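PDB 5DLY: plantazolicin methyltransferase BamL from Bacillus amyloliquefaciens subsp. plantarum, which probably transfers a methyl group from S-adenosylmethionine to the amino group of desmethylplantazolicin, a step in the making of the antibiotic plantazolicin. Local coordinates for residues C155-D160 against H259-K264. Sequence-based numbering, arbitrary orientation.
Sequences CIYIVD and HGWIIK. With 5D7 (prop-2-en-1-yl 2-[(1S)-1-amino-4-carbamimidamidobutyl]-1,3-thiazole-4-carboxylate), chain B.
Ile156 and Ile262 pair through both their amides: Ile156 N donates to Ile262 O (2.8 Å), and Ile262 N returns a bond to Ile156 O (3.0 Å). Ile158 and Gly260 repeat this two residues further along, Ile158 N to Gly260 O and Gly260 N to Ile158 O both at 2.8 Å, so four antiparallel bonds join the strands. The carbonyls also receive CA-H...O contacts, among them Cys155 CA to Ile262 O. The alternate residues bond their backbones to strand 124-130: Cys155 to Asp125 and Ile127, Tyr157 to Ile127 and Ile129, Val159 to Ile129. Chi1 of Tyr157 (-178°) puts CG anti to the backbone N. Its ring makes an offset stack on Trp261, planes 19° apart, with CD1 over the centre of the six-membered ring. Val159 CG2 sits over the other tyrosine face, toward its rim; Cys155 SG meets the indole edge. Gly219 O satisfies Trp261 NE1. Tyr157 OH lies in the His259 ring plane, 3.1 Å from His259 CD2; His259 ND1 bonds weakly to Gly214 O. Asp160 grips the substrate analogue's guanidinium, OD1 to NE and OD2 to NH2 (both 2.9 Å), and OD2 also accepts from Gly134 N. In this Rossmann-like methyltransferase sheet, strand 258-265 runs antiparallel between strands 154-160 and 209-214. Helix 139-148 packs on the isoleucine face, helix 23-56 on the aromatic one, and strand 124-130 runs parallel along the other edge of strand 154-160.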
ATOM      1  N   CYS A 155      -7.041   9.638  -5.298  1.00 10.34           N
ATOM      2  CA  CYS A 155      -6.233   8.553  -5.828  1.00 10.18           C
ATOM      3  C   CYS A 155      -6.206   7.360  -4.891  1.00  9.59           C
ATOM      4  O   CYS A 155      -6.312   7.514  -3.671  1.00  9.37           O
ATOM      5  CB  CYS A 155      -4.798   9.013  -6.126  1.00 10.91           C
ATOM      6  SG  CYS A 155      -3.933   9.622  -4.671  1.00 13.11           S
ATOM      7  N   ILE A 156      -6.087   6.177  -5.490  1.00  8.93           N
ATOM      8  CA  ILE A 156      -5.635   4.970  -4.788  1.00  8.59           C
ATOM      9  C   ILE A 156      -4.144   4.861  -5.063  1.00  8.45           C
ATOM     10  O   ILE A 156      -3.738   4.909  -6.226  1.00  8.51           O
ATOM     11  CB  ILE A 156      -6.323   3.684  -5.302  1.00  8.71           C
ATOM     12  CG1 ILE A 156      -7.846   3.843  -5.299  1.00  8.89           C
ATOM     13  CG2 ILE A 156      -5.918   2.483  -4.439  1.00  8.70           C
ATOM     14  CD1 ILE A 156      -8.618   2.656  -5.836  1.00  9.21           C
ATOM     15  N   TYR A 157      -3.338   4.699  -4.017  1.00  8.24           N
ATOM     16  CA  TYR A 157      -1.904   4.447  -4.174  1.00  8.00           C
ATOM     17  C   TYR A 157      -1.574   3.072  -3.605  1.00  8.06           C
ATOM     18  O   TYR A 157      -1.848   2.797  -2.438  1.00  7.88           O
ATOM     19  CB  TYR A 157      -1.070   5.552  -3.507  1.00  8.17           C
ATOM     20  CG  TYR A 157       0.436   5.412  -3.664  1.00  8.14           C
ATOM     21  CD1 TYR A 157       0.996   5.018  -4.880  1.00  8.28           C
ATOM     22  CD2 TYR A 157       1.305   5.696  -2.598  1.00  8.27           C
ATOM     23  CE1 TYR A 157       2.380   4.899  -5.032  1.00  8.29           C
ATOM     24  CE2 TYR A 157       2.685   5.587  -2.742  1.00  8.28           C
ATOM     25  CZ  TYR A 157       3.213   5.174  -3.963  1.00  8.28           C
ATOM     26  OH  TYR A 157       4.579   5.050  -4.123  1.00  8.77           O
ATOM     27  N   ILE A 158      -0.987   2.219  -4.441  1.00  8.08           N
ATOM     28  CA  ILE A 158      -0.709   0.820  -4.116  1.00  8.26           C
ATOM     29  C   ILE A 158       0.790   0.600  -4.224  1.00  8.56           C
ATOM     30  O   ILE A 158       1.391   0.944  -5.245  1.00  8.79           O
ATOM     31  CB  ILE A 158      -1.408  -0.137  -5.124  1.00  8.29           C
ATOM     32  CG1 ILE A 158      -2.924   0.107  -5.167  1.00  8.41           C
ATOM     33  CG2 ILE A 158      -1.116  -1.599  -4.781  1.00  8.39           C
ATOM     34  CD1 ILE A 158      -3.645  -0.600  -6.303  1.00  8.58           C
ATOM     35  N   VAL A 159       1.401   0.060  -3.170  1.00  8.38           N
ATOM     36  CA  VAL A 159       2.821  -0.283  -3.184  1.00  8.57           C
ATOM     37  C   VAL A 159       2.898  -1.740  -2.770  1.00  8.87           C
ATOM     38  O   VAL A 159       2.353  -2.111  -1.756  1.00  8.80           O
ATOM     39  CB  VAL A 159       3.641   0.593  -2.202  1.00  8.28           C
ATOM     40  CG1 VAL A 159       5.130   0.272  -2.292  1.00  8.14           C
ATOM     41  CG2 VAL A 159       3.410   2.065  -2.498  1.00  8.39           C
ATOM     42  N   ASP A 160       3.557  -2.574  -3.564  1.00  9.15           N
ATOM     43  CA  ASP A 160       3.674  -3.980  -3.215  1.00  9.56           C
ATOM     44  C   ASP A 160       4.918  -4.636  -3.785  1.00  9.41           C
ATOM     45  O   ASP A 160       5.619  -4.057  -4.621  1.00  9.24           O
ATOM     46  CB  ASP A 160       2.425  -4.753  -3.665  1.00  9.66           C
ATOM     47  CG  ASP A 160       2.142  -5.994  -2.800  1.00 10.00           C
ATOM     48  OD1 ASP A 160       2.685  -6.102  -1.668  1.00 10.31           O
ATOM     49  OD2 ASP A 160       1.343  -6.847  -3.254  1.00 10.25           O
ATOM     50  N   HIS A 259       4.695   0.165  -7.856  1.00 10.36           N
ATOM     51  CA  HIS A 259       3.975   1.371  -7.449  1.00 10.57           C
ATOM     52  C   HIS A 259       2.854   1.604  -8.441  1.00 10.39           C
ATOM     53  O   HIS A 259       3.104   1.702  -9.640  1.00 10.78           O
ATOM     54  CB  HIS A 259       4.909   2.584  -7.440  1.00 10.99           C
ATOM     55  CG  HIS A 259       6.110   2.407  -6.573  1.00 11.35           C
ATOM     56  ND1 HIS A 259       7.212   1.691  -6.981  1.00 12.08           N
ATOM     57  CD2 HIS A 259       6.383   2.844  -5.318  1.00 11.74           C
ATOM     58  CE1 HIS A 259       8.109   1.681  -6.013  1.00 12.26           C
ATOM     59  NE2 HIS A 259       7.640   2.384  -5.002  1.00 12.32           N
ATOM     60  N   GLY A 260       1.618   1.663  -7.954  1.00  9.86           N
ATOM     61  CA  GLY A 260       0.457   1.826  -8.832  1.00  9.73           C
ATOM     62  C   GLY A 260      -0.446   2.928  -8.333  1.00  9.50           C
ATOM     63  O   GLY A 260      -0.642   3.073  -7.122  1.00  9.25           O
ATOM     64  N   TRP A 261      -0.956   3.733  -9.264  1.00  9.55           N
ATOM     65  CA  TRP A 261      -1.908   4.793  -8.952  1.00  9.55           C
ATOM     66  C   TRP A 261      -3.160   4.631  -9.779  1.00  9.59           C
ATOM     67  O   TRP A 261      -3.089   4.354 -10.988  1.00  9.60           O
ATOM     68  CB  TRP A 261      -1.335   6.186  -9.259  1.00  9.75           C
ATOM     69  CG  TRP A 261      -0.029   6.504  -8.610  1.00  9.83           C
ATOM     70  CD1 TRP A 261       1.203   6.090  -9.014  1.00 10.14           C
ATOM     71  CD2 TRP A 261       0.175   7.320  -7.452  1.00  9.98           C
ATOM     72  NE1 TRP A 261       2.170   6.581  -8.172  1.00 10.06           N
ATOM     73  CE2 TRP A 261       1.568   7.350  -7.209  1.00 10.17           C
ATOM     74  CE3 TRP A 261      -0.681   8.045  -6.605  1.00 10.22           C
ATOM     75  CZ2 TRP A 261       2.126   8.054  -6.137  1.00 10.06           C
ATOM     76  CZ3 TRP A 261      -0.125   8.747  -5.533  1.00 10.04           C
ATOM     77  CH2 TRP A 261       1.268   8.743  -5.311  1.00 10.31           C
ATOM     78  N   ILE A 262      -4.304   4.793  -9.119  1.00 10.06           N
ATOM     79  CA  ILE A 262      -5.594   4.935  -9.776  1.00 10.62           C
ATOM     80  C   ILE A 262      -6.071   6.340  -9.413  1.00 11.56           C
ATOM     81  O   ILE A 262      -6.326   6.642  -8.240  1.00 11.63           O
ATOM     82  CB  ILE A 262      -6.577   3.832  -9.326  1.00 10.42           C
ATOM     83  CG1 ILE A 262      -6.112   2.466  -9.837  1.00 10.31           C
ATOM     84  CG2 ILE A 262      -7.978   4.081  -9.866  1.00 10.52           C
ATOM     85  CD1 ILE A 262      -6.665   1.297  -9.045  1.00 10.76           C
ATOM     86  N   ILE A 263      -6.153   7.205 -10.422  1.00 12.46           N
ATOM     87  CA  ILE A 263      -6.337   8.642 -10.216  1.00 13.44           C
ATOM     88  C   ILE A 263      -7.687   9.093 -10.768  1.00 13.62           C
ATOM     89  O   ILE A 263      -7.987   8.857 -11.935  1.00 13.42           O
ATOM     90  CB  ILE A 263      -5.203   9.437 -10.908  1.00 13.98           C
ATOM     91  CG1 ILE A 263      -3.847   9.064 -10.299  1.00 14.60           C
ATOM     92  CG2 ILE A 263      -5.442  10.945 -10.806  1.00 14.69           C
ATOM     93  CD1 ILE A 263      -2.702   9.091 -11.293  1.00 15.53           C
ATOM     94  N   LYS A 264      -8.499   9.714  -9.923  1.00 14.56           N
ATOM     95  CA  LYS A 264      -9.775  10.263 -10.380  1.00 15.99           C
ATOM     96  C   LYS A 264      -9.763  11.788 -10.333  1.00 17.20           C
ATOM     97  O   LYS A 264      -9.461  12.406  -9.304  1.00 16.03           O
ATOM     98  CB  LYS A 264     -10.968   9.685  -9.596  1.00 16.31           C
ATOM     99  CG  LYS A 264     -12.328  10.110 -10.144  1.00 17.25           C
ATOM    100  CD  LYS A 264     -13.455   9.385  -9.431  1.00 17.23           C
ATOM    101  CE  LYS A 264     -14.815   9.788  -9.985  1.00 18.03           C
ATOM    102  NZ  LYS A 264     -15.876   8.861  -9.508  1.00 18.35           N
TER
HETATM  103  O9  5D7 B 300       8.121  -4.635   1.627  1.00 16.75           O
HETATM  104  C6  5D7 B 300       8.586  -5.738   1.872  1.00 16.40           C
HETATM  105  O7  5D7 B 300       9.965  -6.045   1.581  1.00 18.14           O
HETATM  106  C8  5D7 B 300      10.809  -5.128   0.880  1.00 20.46           C
HETATM  107  C2  5D7 B 300       7.767  -6.799   2.506  1.00 14.60           C
HETATM  108  N3  5D7 B 300       6.530  -6.552   3.014  1.00 13.79           N
HETATM  109  C4  5D7 B 300       5.918  -7.611   3.564  1.00 13.23           C
HETATM  110  S5  5D7 B 300       6.969  -8.985   3.453  1.00 13.61           S
HETATM  111  C1  5D7 B 300       8.226  -8.116   2.652  1.00 14.40           C
HETATM  112  CA  5D7 B 300       4.595  -7.727   4.213  1.00 12.82           C
HETATM  113  N   5D7 B 300       4.066  -6.379   4.380  1.00 13.74           N
HETATM  114  CB  5D7 B 300       3.626  -8.594   3.396  1.00 12.17           C
HETATM  115  CG  5D7 B 300       3.631  -8.361   1.881  1.00 11.60           C
HETATM  116  CD  5D7 B 300       2.248  -8.667   1.326  1.00 11.40           C
HETATM  117  NE  5D7 B 300       2.287  -8.580  -0.128  1.00 11.25           N
HETATM  118  CZ  5D7 B 300       2.602  -9.531  -1.009  1.00 10.96           C
HETATM  119  NH2 5D7 B 300       2.588  -9.273  -2.244  1.00 11.00           N
HETATM  120  NH1 5D7 B 300       2.894 -10.706  -0.618  1.00 10.97           N
HETATM  121  C3  5D7 B 300      12.152  -5.781   0.680  1.00 22.92           C
HETATM  122  C5  5D7 B 300      13.263  -5.071   0.699  1.00 24.55           C